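Local coordinates for protein MdcE (Pseudomonas aeruginosa, PDB 5VIP) that is the gamma subunit of a biotin-independent malonate decarboxylase and probably contributes transferase activity to that enzyme, at residues A37-D42 with V91-E96; A44-A49 with W85-A90. All coordinates share one frame; numbering follows the deposited sequence.

Overall arrangement
The two contacts illustrate how one helix can be met by both an outer strand of a sheet and the loop that precedes it. Both use helix 81-97, and their centres lie about 6 Å apart. In the sequence, the segments of contact 2 both fall between those of contact 1. In the buried contact 2, Leu46 and Val48 of strand 46-53, outermost in the mixed sheet within this chain, pack on residues 85-90; in contact 1, the preceding loop reaches residues 91-96 at the surface by charge. Arg39 and Asp42 also touch Val48, so the surface salt bridges border directly on the buried packing of contact 2.

Contact 1 of 2, residues A37-D42 with V91-E96; sequences APRPGD and VDEALE
Arg39 and Glu93 meet end-on at the protein surface: both terminal nitrogens of the guanidinium converge on a single carboxylate oxygen. Arg39 NH2 donates to Glu93 OE1 at 2.9 Å along a fairly straight path, while Arg39 NH1 reaches the same Glu93 OE1 at 3.2 Å along a more bent one. The oxygen lies at the edge of the guanidinium, in its plane, but it is approached from its syn side and about 20° out of the carboxylate plane; the two flat groups are turned 67° against each other. Glu93 arrives from the helix with its CG anti to the backbone N (chi1 174°) and the chain extended beyond it, a long arm reaching toward the loop.

The helix is 81-97, the crossover helix of a beta-alpha-beta unit between parallel strands 56-63 and 106-113; Arg59, from the first of these strands, adds a second salt bridge to Glu93 OE1.

At the neighbouring NE/NH1 edge stands Asp42, gripping the guanidinium side-on. Arg39 NE, coming from above the Asp42 carboxylate plane, bonds Asp42 OD2 at 2.7 Å, and Arg39 NH1 bonds Asp42 OD1 at 3.1 Å. A type I turn from Arg39 to Asp42, closed by Asp42 N to Arg39 O at 3.0 Å, brings this carboxylate back to the arginine, and the two side-chain bonds should limit rotation of the guanidinium about its chain.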
# COMPACT_ATOMS: atom_id res chain seq x y z
N ALA A 37 -28.03 -3.62 0.67
CA ALA A 37 -27.77 -4.16 -0.66
C ALA A 37 -26.75 -3.32 -1.43
O ALA A 37 -26.76 -2.09 -1.32
CB ALA A 37 -29.06 -4.27 -1.46
N PRO A 38 -25.89 -3.99 -2.21
CA PRO A 38 -24.91 -3.28 -3.05
C PRO A 38 -25.57 -2.41 -4.11
O PRO A 38 -26.74 -2.62 -4.43
CB PRO A 38 -24.11 -4.42 -3.69
CG PRO A 38 -25.02 -5.60 -3.65
CD PRO A 38 -25.82 -5.45 -2.39
N ARG A 39 -24.84 -1.42 -4.61
CA ARG A 39 -25.31 -0.59 -5.71
C ARG A 39 -25.25 -1.39 -7.01
O ARG A 39 -24.39 -2.26 -7.16
CB ARG A 39 -24.47 0.69 -5.85
CG ARG A 39 -24.41 1.56 -4.61
CD ARG A 39 -23.69 2.86 -4.91
NE ARG A 39 -22.36 2.63 -5.46
CZ ARG A 39 -21.60 3.56 -6.03
NH1 ARG A 39 -20.40 3.24 -6.49
NH2 ARG A 39 -22.02 4.81 -6.14
N PRO A 40 -26.16 -1.10 -7.95
CA PRO A 40 -26.25 -1.76 -9.26
C PRO A 40 -24.91 -1.97 -9.95
O PRO A 40 -24.63 -3.07 -10.40
CB PRO A 40 -27.14 -0.81 -10.06
CG PRO A 40 -28.10 -0.30 -9.03
CD PRO A 40 -27.29 -0.16 -7.75
N GLY A 41 -24.09 -0.92 -10.03
CA GLY A 41 -22.84 -1.02 -10.76
C GLY A 41 -21.66 -1.65 -10.02
O GLY A 41 -20.63 -1.92 -10.62
N ASP A 42 -21.81 -1.88 -8.71
CA ASP A 42 -20.70 -2.37 -7.89
C ASP A 42 -20.62 -3.89 -7.83
O ASP A 42 -21.63 -4.57 -7.96
CB ASP A 42 -20.81 -1.81 -6.46
CG ASP A 42 -20.56 -0.31 -6.39
OD1 ASP A 42 -19.97 0.25 -7.34
OD2 ASP A 42 -20.93 0.29 -5.36
N VAL A 91 -14.21 5.28 -5.29
CA VAL A 91 -13.56 6.46 -4.74
C VAL A 91 -13.33 7.51 -5.82
O VAL A 91 -13.60 8.70 -5.62
CB VAL A 91 -12.23 6.09 -4.06
CG1 VAL A 91 -11.45 7.35 -3.69
CG2 VAL A 91 -12.51 5.24 -2.79
N ASP A 92 -12.85 7.09 -6.99
CA ASP A 92 -12.63 8.05 -8.06
C ASP A 92 -13.94 8.71 -8.51
O ASP A 92 -13.95 9.87 -8.93
CB ASP A 92 -11.94 7.39 -9.26
CG ASP A 92 -11.10 8.37 -10.05
OD1 ASP A 92 -10.10 8.88 -9.49
OD2 ASP A 92 -11.45 8.65 -11.22
N GLU A 93 -15.04 7.97 -8.42
CA GLU A 93 -16.36 8.51 -8.75
C GLU A 93 -16.68 9.72 -7.87
O GLU A 93 -17.09 10.76 -8.36
CB GLU A 93 -17.45 7.44 -8.61
CG GLU A 93 -18.86 8.00 -8.81
CD GLU A 93 -19.96 6.97 -8.58
OE1 GLU A 93 -19.91 6.23 -7.56
OE2 GLU A 93 -20.88 6.90 -9.42
N ALA A 94 -16.48 9.57 -6.56
CA ALA A 94 -16.70 10.67 -5.63
C ALA A 94 -15.74 11.84 -5.87
O ALA A 94 -16.15 13.00 -5.82
CB ALA A 94 -16.57 10.17 -4.19
N LEU A 95 -14.48 11.53 -6.14
CA LEU A 95 -13.46 12.56 -6.36
C LEU A 95 -13.83 13.45 -7.55
O LEU A 95 -13.74 14.68 -7.48
CB LEU A 95 -12.09 11.91 -6.57
CG LEU A 95 -10.86 12.77 -6.87
CD1 LEU A 95 -10.54 13.69 -5.70
CD2 LEU A 95 -9.66 11.89 -7.19
N GLU A 96 -14.26 12.82 -8.64
CA GLU A 96 -14.61 13.53 -9.86
C GLU A 96 -15.90 14.33 -9.71
O GLU A 96 -16.02 15.42 -10.24
CB GLU A 96 -14.73 12.54 -11.03
CG GLU A 96 -13.42 11.83 -11.36
CD GLU A 96 -12.35 12.78 -11.89
OE1 GLU A 96 -12.68 13.62 -12.75
OE2 GLU A 96 -11.18 12.69 -11.44

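Contact 2 of 2, residues A44-A49 with W85-A90; sequences ASLRVA and WGLAAA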
# COMPACT_ATOMS: atom_id res chain seq x y z
N ALA A 44 -20.63 -7.28 -5.75
CA ALA A 44 -21.45 -7.62 -4.59
C ALA A 44 -20.64 -7.67 -3.30
O ALA A 44 -21.20 -7.68 -2.20
CB ALA A 44 -22.14 -8.96 -4.81
N SER A 45 -19.31 -7.70 -3.43
CA SER A 45 -18.41 -7.68 -2.28
C SER A 45 -18.12 -6.26 -1.82
O SER A 45 -17.30 -6.04 -0.93
CB SER A 45 -17.11 -8.39 -2.63
OG SER A 45 -16.63 -7.91 -3.88
N LEU A 46 -18.78 -5.28 -2.44
CA LEU A 46 -18.63 -3.87 -2.09
C LEU A 46 -19.95 -3.26 -1.65
O LEU A 46 -20.96 -3.40 -2.33
CB LEU A 46 -18.11 -3.09 -3.29
CG LEU A 46 -16.73 -2.48 -3.11
CD1 LEU A 46 -15.76 -3.63 -2.95
CD2 LEU A 46 -16.39 -1.60 -4.30
N ARG A 47 -19.93 -2.56 -0.52
CA ARG A 47 -21.06 -1.74 -0.13
C ARG A 47 -20.65 -0.27 -0.15
O ARG A 47 -19.68 0.12 0.51
CB ARG A 47 -21.57 -2.11 1.26
CG ARG A 47 -22.08 -3.52 1.38
CD ARG A 47 -23.33 -3.74 0.55
NE ARG A 47 -23.86 -5.09 0.77
CZ ARG A 47 -23.48 -6.15 0.07
NH1 ARG A 47 -22.57 -6.02 -0.88
NH2 ARG A 47 -24.00 -7.35 0.34
N VAL A 48 -21.40 0.53 -0.90
CA VAL A 48 -21.16 1.96 -1.04
C VAL A 48 -22.48 2.71 -0.89
O VAL A 48 -23.48 2.32 -1.48
CB VAL A 48 -20.52 2.32 -2.41
CG1 VAL A 48 -20.24 3.81 -2.52
CG2 VAL A 48 -19.25 1.51 -2.66
N ALA A 49 -22.48 3.78 -0.10
CA ALA A 49 -23.68 4.58 0.11
C ALA A 49 -23.32 6.01 0.45
O ALA A 49 -22.39 6.25 1.23
CB ALA A 49 -24.54 3.98 1.21
N TRP A 85 -10.20 -3.02 -7.71
CA TRP A 85 -10.56 -2.10 -8.78
C TRP A 85 -11.90 -1.45 -8.48
O TRP A 85 -12.11 -0.30 -8.83
CB TRP A 85 -10.59 -2.80 -10.14
CG TRP A 85 -9.23 -3.14 -10.69
CD1 TRP A 85 -8.76 -4.38 -11.01
CD2 TRP A 85 -8.16 -2.22 -10.98
NE1 TRP A 85 -7.47 -4.28 -11.51
CE2 TRP A 85 -7.09 -2.97 -11.49
CE3 TRP A 85 -8.02 -0.83 -10.86
CZ2 TRP A 85 -5.87 -2.38 -11.88
CZ3 TRP A 85 -6.82 -0.24 -11.26
CH2 TRP A 85 -5.76 -1.02 -11.76
N GLY A 86 -12.80 -2.18 -7.82
CA GLY A 86 -14.10 -1.63 -7.45
C GLY A 86 -14.01 -0.45 -6.49
O GLY A 86 -14.71 0.55 -6.64
N LEU A 87 -13.14 -0.57 -5.49
CA LEU A 87 -12.88 0.53 -4.56
C LEU A 87 -12.32 1.74 -5.29
O LEU A 87 -12.75 2.87 -5.06
CB LEU A 87 -11.91 0.09 -3.46
CG LEU A 87 -12.51 -0.74 -2.32
CD1 LEU A 87 -11.42 -1.25 -1.39
CD2 LEU A 87 -13.52 0.10 -1.57
N ALA A 88 -11.34 1.50 -6.16
CA ALA A 88 -10.72 2.56 -6.94
C ALA A 88 -11.79 3.33 -7.71
O ALA A 88 -11.82 4.56 -7.70
CB ALA A 88 -9.68 1.97 -7.90
N ALA A 89 -12.67 2.57 -8.36
CA ALA A 89 -13.74 3.16 -9.16
C ALA A 89 -14.71 3.97 -8.31
O ALA A 89 -15.08 5.10 -8.68
CB ALA A 89 -14.48 2.06 -9.94
N ALA A 90 -15.13 3.41 -7.16
CA ALA A 90 -16.09 4.09 -6.29
C ALA A 90 -15.48 5.35 -5.66
O ALA A 90 -16.15 6.37 -5.52
CB ALA A 90 -16.59 3.14 -5.20
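One methyl of the Leu46 side chain crosses onto the backbone of Gly86, the closest approach between residues 44-49 and 85-90, and the leucine can be traced outward to see how. Its CB leaves the strand toward the helix but is still too distant to touch it. CG sits at a chi1 of -115°, away from any staggered position, which suggests some strain in the side chain. Beyond the branch the two methyls differ: CD1 lies alongside Leu87 at a looser distance, whereas CD2 is driven onto the main chain. Leu46 CD2 lies 3.4 Å from Gly86 C and 3.6 Å from Gly86 O, and the next peptide is met at Leu87 N, also 3.6 Å from Leu46 CD2. Because Gly86 has no side chain, the methyl can settle on bare backbone. The Leu87 side chain curls in beside it, bringing its own CD2 to 4.3 Å from Leu46 CD2.

Strand 46-53 pairs antiparallel with 56-63, in a manner consistent with the crotonase-like fold of carboxyltransferase subunits. The strand 46-49 and helix 85-90 segments run nearly parallel, their axes 10° apart and 9.8 Å distant.

Two residues along the strand and one helical turn further, a second, looser contact follows, side chain to side chain: Val48 CG2, the methyl beside the backbone N, meets Ala90 CB at 4.0 Å. The alternation of the strand turns Arg47 and Ala49 to its other face, against helix 24-33. Leu87 and Ala90 also pack on Leu61 of strand 56-63, while Trp85 stacks with an aromatic ring of another protein chain.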